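Local coordinates for xylose isomerase domain protein TIM barrel (Planctomyces limnophilus, PDB 3TVA) that binds a magnesium ion in a TIM barrel of the xylose isomerase-like family and is probably an isomerase, at residues 11-16 with 279-284; 209-214 with 255-260. All blocks are in the same frame, centred on the assembly; numbering follows the deposited sequence.

Overall arrangement
Both contacts belong to one TIM barrel and meet at strand 256-258, which lies between strands 13-18 and 207-216. Contact 2 (209-214 with 255-260) joins two neighbouring barrel strands and supplies two of the four magnesium ligands, His211 and Glu259. Contact 1 (11-16 with 279-284) lies farther out, where helix 266-287 packs against the start of the first strand; the centres of the two contacts lie about 8 Å apart. Gly14 O and Ile258 N, 2.8 Å apart, probably hydrogen-bond, and Leu280 CD1 packs on Ile258 CG1 at 3.6 Å. The side chain of Leu280 is about 13 Å from the magnesium.

Contact 1: residues 11-16 with 279-284; sequences WPIGVF and LLTGLR
Arg284 lays the aliphatic part of its side chain alongside Trp11, the two running past each other in opposite directions, where the last helix of the TIM barrel, 266-287, packs outside the beginning of strand 13-18. Its CG stands anti to the backbone N (chi1 -177°) and sits at the edge of the indole, 4.0 Å from Trp11 CE3, while Arg284 CD rests 3.7 Å from Trp11 CB. A bend at chi3 (67°) then swings the guanidinium to the backbone. There Arg284 NH1 donates to Trp11 O over 3.0 Å, nearly straight at 164°; the oxygen lies in the guanidinium plane, whereas the donor stands above the plane of the carbonyl. The same NH1 also donates to a water that accepts from Ile13 N, so one nitrogen ties the helix to the backbone at both Trp11 and Ile13. Ile13 crosses the arginine obliquely and puts CD1 over one guanidinium face, 3.7 Å from Arg284 CZ. One turn back, Leu280 CB meets Ile13 CG1 at 4.2 Å, and the leucine also reaches Leu244 of helix 240-249. Trp11 is also held from outside, NE1 bonding to Tyr252 O and its ring meeting Trp248 edge-to-face. At the edge of the contact Thr281 OG1, itself bonded to Leu277 O, touches Ile13 CD1 at 3.8 Å.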
loop_
_atom_site.group_PDB
_atom_site.type_symbol
_atom_site.label_atom_id
_atom_site.label_comp_id
_atom_site.label_asym_id
_atom_site.label_seq_id
_atom_site.Cartn_x
_atom_site.Cartn_y
_atom_site.Cartn_z
ATOM N N TRP A 11 -13.356 -7.570 7.880
ATOM C CA TRP A 11 -11.936 -7.901 7.918
ATOM C C TRP A 11 -11.568 -9.200 7.188
ATOM O O TRP A 11 -10.866 -10.029 7.753
ATOM C CB TRP A 11 -11.470 -7.980 9.382
ATOM C CG TRP A 11 -11.341 -6.638 10.053
ATOM C CD1 TRP A 11 -11.596 -5.411 9.498
ATOM C CD2 TRP A 11 -10.906 -6.387 11.395
ATOM N NE1 TRP A 11 -11.354 -4.416 10.416
ATOM C CE2 TRP A 11 -10.918 -4.987 11.584
ATOM C CE3 TRP A 11 -10.495 -7.210 12.451
ATOM C CZ2 TRP A 11 -10.546 -4.392 12.787
ATOM C CZ3 TRP A 11 -10.135 -6.619 13.652
ATOM C CH2 TRP A 11 -10.167 -5.222 13.812
ATOM N N PRO A 12 -12.026 -9.376 5.930
ATOM C CA PRO A 12 -11.506 -10.559 5.228
ATOM C C PRO A 12 -9.994 -10.416 5.125
ATOM O O PRO A 12 -9.500 -9.304 4.980
ATOM C CB PRO A 12 -12.146 -10.462 3.836
ATOM C CG PRO A 12 -12.405 -8.983 3.638
ATOM C CD PRO A 12 -12.769 -8.473 5.030
ATOM N N ILE A 13 -9.265 -11.506 5.293
ATOM C CA ILE A 13 -7.811 -11.435 5.227
ATOM C C ILE A 13 -7.325 -11.478 3.773
ATOM O O ILE A 13 -7.971 -12.065 2.905
ATOM C CB ILE A 13 -7.149 -12.472 6.163
ATOM C CG1 ILE A 13 -7.208 -11.943 7.600
ATOM C CG2 ILE A 13 -5.693 -12.716 5.795
ATOM C CD1 ILE A 13 -7.968 -12.794 8.537
ATOM N N GLY A 14 -6.196 -10.836 3.503
ATOM C CA GLY A 14 -5.677 -10.812 2.157
ATOM C C GLY A 14 -4.176 -10.863 2.212
ATOM O O GLY A 14 -3.578 -10.789 3.292
ATOM N N VAL A 15 -3.564 -11.076 1.055
ATOM C CA VAL A 15 -2.120 -10.983 0.953
ATOM C C VAL A 15 -1.774 -10.102 -0.233
ATOM O O VAL A 15 -2.557 -9.963 -1.180
ATOM C CB VAL A 15 -1.428 -12.368 0.818
ATOM C CG1 VAL A 15 -1.774 -13.267 2.019
ATOM C CG2 VAL A 15 -1.816 -13.034 -0.494
ATOM N N PHE A 16 -0.607 -9.481 -0.162
ATOM C CA PHE A 16 -0.161 -8.603 -1.218
ATOM C C PHE A 16 0.566 -9.491 -2.226
ATOM O O PHE A 16 1.502 -10.191 -1.871
ATOM C CB PHE A 16 0.735 -7.493 -0.644
ATOM C CG PHE A 16 1.129 -6.463 -1.651
ATOM C CD1 PHE A 16 0.440 -5.262 -1.737
ATOM C CD2 PHE A 16 2.181 -6.696 -2.524
ATOM C CE1 PHE A 16 0.794 -4.303 -2.678
ATOM C CE2 PHE A 16 2.545 -5.738 -3.470
ATOM C CZ PHE A 16 1.849 -4.537 -3.536
ATOM N N LEU A 279 -2.300 -15.313 13.348
ATOM C CA LEU A 279 -2.381 -14.202 14.292
ATOM C C LEU A 279 -3.587 -13.281 14.021
ATOM O O LEU A 279 -4.329 -12.917 14.940
ATOM C CB LEU A 279 -1.085 -13.394 14.252
ATOM C CG LEU A 279 -1.101 -12.152 15.137
ATOM C CD1 LEU A 279 -1.124 -12.575 16.610
ATOM C CD2 LEU A 279 0.085 -11.247 14.847
ATOM N N LEU A 280 -3.792 -12.906 12.760
ATOM C CA LEU A 280 -4.882 -11.986 12.427
ATOM C C LEU A 280 -6.243 -12.650 12.581
ATOM O O LEU A 280 -7.231 -11.994 12.932
ATOM C CB LEU A 280 -4.729 -11.433 11.007
ATOM C CG LEU A 280 -3.529 -10.509 10.777
ATOM C CD1 LEU A 280 -3.405 -10.147 9.310
ATOM C CD2 LEU A 280 -3.652 -9.243 11.625
ATOM N N THR A 281 -6.294 -13.952 12.316
ATOM C CA THR A 281 -7.544 -14.696 12.421
ATOM C C THR A 281 -8.002 -14.743 13.884
ATOM O O THR A 281 -9.185 -14.572 14.172
ATOM C CB THR A 281 -7.393 -16.113 11.831
ATOM O OG1 THR A 281 -7.129 -16.007 10.423
ATOM C CG2 THR A 281 -8.649 -16.949 12.041
ATOM N N GLY A 282 -7.055 -14.956 14.797
ATOM C CA GLY A 282 -7.346 -14.930 16.224
ATOM C C GLY A 282 -7.756 -13.539 16.693
ATOM O O GLY A 282 -8.699 -13.390 17.466
ATOM N N LEU A 283 -7.061 -12.505 16.226
ATOM C CA LEU A 283 -7.409 -11.150 16.654
ATOM C C LEU A 283 -8.762 -10.717 16.082
ATOM O O LEU A 283 -9.546 -10.052 16.762
ATOM C CB LEU A 283 -6.308 -10.143 16.288
ATOM C CG LEU A 283 -4.984 -10.276 17.057
ATOM C CD1 LEU A 283 -3.923 -9.377 16.428
ATOM C CD2 LEU A 283 -5.160 -9.945 18.539
ATOM N N ARG A 284 -9.043 -11.110 14.841
ATOM C CA ARG A 284 -10.344 -10.825 14.248
ATOM C C ARG A 284 -11.461 -11.462 15.056
ATOM O O ARG A 284 -12.483 -10.835 15.301
ATOM C CB ARG A 284 -10.424 -11.322 12.801
ATOM C CG ARG A 284 -11.747 -10.982 12.103
ATOM C CD ARG A 284 -11.721 -11.438 10.643
ATOM N NE ARG A 284 -11.693 -12.898 10.558
ATOM C CZ ARG A 284 -11.443 -13.590 9.448
ATOM N NH1 ARG A 284 -11.186 -12.954 8.306
ATOM N NH2 ARG A 284 -11.450 -14.925 9.479
HETATM O O HOH W 1 -10.829 -14.304 5.649
#

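Contact 2: residues 209-214 with 255-260. With MG (magnesium ion), chain C; GOL (glycerol), chain E.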
loop_
_atom_site.group_PDB
_atom_site.type_symbol
_atom_site.label_atom_id
_atom_site.label_comp_id
_atom_site.label_asym_id
_atom_site.label_seq_id
_atom_site.Cartn_x
_atom_site.Cartn_y
_atom_site.Cartn_z
ATOM N N SER A 209 -7.901 1.431 2.877
ATOM C CA SER A 209 -7.367 0.071 2.799
ATOM C C SER A 209 -6.153 0.023 3.695
ATOM O O SER A 209 -5.636 1.065 4.079
ATOM C CB SER A 209 -7.024 -0.359 1.359
ATOM O OG SER A 209 -6.028 0.476 0.793
ATOM N N ILE A 210 -5.689 -1.162 4.059
ATOM C CA ILE A 210 -4.549 -1.211 4.973
ATOM C C ILE A 210 -3.606 -2.352 4.651
ATOM O O ILE A 210 -3.990 -3.327 4.014
ATOM C CB ILE A 210 -4.987 -1.379 6.452
ATOM C CG1 ILE A 210 -5.618 -2.746 6.659
ATOM C CG2 ILE A 210 -5.973 -0.262 6.902
ATOM C CD1 ILE A 210 -5.045 -3.485 7.830
ATOM N N HIS A 211 -2.365 -2.215 5.110
ATOM C CA HIS A 211 -1.424 -3.314 5.114
ATOM C C HIS A 211 -1.118 -3.732 6.545
ATOM O O HIS A 211 -0.978 -2.888 7.439
ATOM C CB HIS A 211 -0.156 -2.930 4.345
ATOM C CG HIS A 211 -0.375 -2.842 2.866
ATOM N ND1 HIS A 211 0.514 -2.238 2.007
ATOM C CD2 HIS A 211 -1.400 -3.280 2.094
ATOM C CE1 HIS A 211 0.050 -2.292 0.773
ATOM N NE2 HIS A 211 -1.110 -2.926 0.794
ATOM N N CYS A 212 -1.062 -5.040 6.767
ATOM C CA CYS A 212 -0.599 -5.558 8.036
ATOM C C CYS A 212 0.832 -5.995 7.842
ATOM O O CYS A 212 1.106 -6.993 7.172
ATOM C CB CYS A 212 -1.452 -6.744 8.492
ATOM S SG CYS A 212 -3.128 -6.223 8.919
ATOM N N LYS A 213 1.736 -5.230 8.440
ATOM C CA LYS A 213 3.166 -5.467 8.317
ATOM C C LYS A 213 3.780 -4.976 9.624
ATOM O O LYS A 213 3.201 -4.119 10.297
ATOM C CB LYS A 213 3.736 -4.698 7.119
ATOM C CG LYS A 213 5.147 -5.137 6.757
ATOM C CD LYS A 213 5.994 -3.998 6.224
ATOM C CE LYS A 213 5.584 -3.581 4.866
ATOM N NZ LYS A 213 5.987 -2.163 4.563
ATOM N N ASP A 214 4.940 -5.509 10.001
ATOM C CA ASP A 214 5.540 -5.145 11.288
ATOM C C ASP A 214 7.012 -4.762 11.111
ATOM O O ASP A 214 7.659 -5.178 10.146
ATOM C CB ASP A 214 5.407 -6.311 12.280
ATOM C CG ASP A 214 5.321 -5.853 13.745
ATOM O OD1 ASP A 214 5.642 -4.682 14.057
ATOM O OD2 ASP A 214 4.937 -6.686 14.593
ATOM N N PRO A 255 -10.631 -5.172 4.034
ATOM C CA PRO A 255 -9.674 -6.283 4.094
ATOM C C PRO A 255 -8.447 -5.965 4.942
ATOM O O PRO A 255 -7.991 -4.813 5.007
ATOM C CB PRO A 255 -9.256 -6.473 2.624
ATOM C CG PRO A 255 -10.408 -5.929 1.831
ATOM C CD PRO A 255 -10.923 -4.756 2.648
ATOM N N LEU A 256 -7.908 -6.989 5.586
ATOM C CA LEU A 256 -6.631 -6.852 6.269
ATOM C C LEU A 256 -5.605 -7.499 5.359
ATOM O O LEU A 256 -5.515 -8.726 5.288
ATOM C CB LEU A 256 -6.674 -7.599 7.606
ATOM C CG LEU A 256 -7.777 -7.213 8.609
ATOM C CD1 LEU A 256 -7.763 -8.144 9.837
ATOM C CD2 LEU A 256 -7.636 -5.752 9.042
ATOM N N THR A 257 -4.784 -6.685 4.706
ATOM C CA THR A 257 -3.901 -7.224 3.693
ATOM C C THR A 257 -2.495 -7.387 4.247
ATOM O O THR A 257 -1.797 -6.406 4.520
ATOM C CB THR A 257 -3.862 -6.350 2.419
ATOM O OG1 THR A 257 -5.197 -6.071 1.978
ATOM C CG2 THR A 257 -3.085 -7.072 1.306
ATOM N N ILE A 258 -2.089 -8.639 4.402
ATOM C CA ILE A 258 -0.766 -8.959 4.901
ATOM C C ILE A 258 0.285 -8.663 3.840
ATOM O O ILE A 258 0.190 -9.111 2.692
ATOM C CB ILE A 258 -0.645 -10.451 5.269
ATOM C CG1 ILE A 258 -1.763 -10.872 6.216
ATOM C CG2 ILE A 258 0.718 -10.739 5.870
ATOM C CD1 ILE A 258 -1.945 -12.396 6.303
ATOM N N GLU A 259 1.300 -7.913 4.232
ATOM C CA GLU A 259 2.421 -7.665 3.354
ATOM C C GLU A 259 3.705 -8.089 4.045
ATOM O O GLU A 259 3.981 -7.645 5.153
ATOM C CB GLU A 259 2.504 -6.188 2.989
ATOM C CG GLU A 259 3.615 -5.916 1.979
ATOM C CD GLU A 259 3.669 -4.458 1.592
ATOM O OE1 GLU A 259 3.727 -3.631 2.511
ATOM O OE2 GLU A 259 3.625 -4.145 0.384
ATOM N N ARG A 260 4.470 -8.980 3.424
ATOM C CA ARG A 260 5.785 -9.316 3.959
ATOM C C ARG A 260 6.768 -9.306 2.813
ATOM O O ARG A 260 6.737 -10.213 1.957
ATOM C CB ARG A 260 5.736 -10.706 4.586
ATOM C CG ARG A 260 7.048 -11.186 5.171
ATOM C CD ARG A 260 7.197 -10.788 6.635
ATOM N NE ARG A 260 8.461 -11.274 7.180
ATOM C CZ ARG A 260 9.601 -10.591 7.153
ATOM N NH1 ARG A 260 9.644 -9.375 6.603
ATOM N NH2 ARG A 260 10.704 -11.129 7.668
HETATM MG MG MG C . 2.772 -1.365 2.449
HETATM C C1 GOL E . 4.424 -1.206 -2.300
HETATM O O1 GOL E . 5.374 -0.212 -2.596
HETATM C C2 GOL E . 4.407 -1.497 -0.798
HETATM O O2 GOL E . 3.076 -1.495 -0.322
HETATM C C3 GOL E . 5.275 -0.537 0.017
HETATM O O3 GOL E . 5.316 -0.920 1.380
HETATM O O HOH W 2 -6.613 -3.827 2.781
#
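With CG anti to its carbonyl carbon (chi1 -71°), His211 turns its ring to the inside of the TIM barrel, and Glu259, CG anti to the backbone N and extended beyond, reaches the same magnesium ion. Strands 209-212 and 256-258 are parallel neighbours in the barrel wall. Two backbone bonds join them: Cys212 N to Thr257 O, 2.7 Å, and Glu259 N to Cys212 O, nearly straight at 170°. This register sets His211 beside Thr257, both pointing the same way. His211 ND1 and Glu259 OE1 both bind the magnesium, each at 2.5 Å from it, with Glu158 and Asp184 completing the four protein ligands. Imidazole and carboxylate cross obliquely, their planes 59° apart, and His211 NE2 bonds to Gln39 OE1, a second-shell contact that helps fix the ring's rotation. An alanine in place of His211 would remove the ND1 ligand and the bond to Gln39, and would probably weaken magnesium binding. Lys213 runs alongside Glu259, its CE 3.0 Å from Glu259 OE1, while its NZ turns to Asp184, another of the metal ligands; the positive charge would probably help balance the acidic ligands. On the other face, Ile210 CD1 packs on Leu256 CD2 at 3.6 Å, and Cys212 packs against Leu280 of helix 266-287. A glycerol, probably from the crystallisation liquor, occupies the metal pocket, its O2 donating to Glu259 OE2 over 2.8 Å.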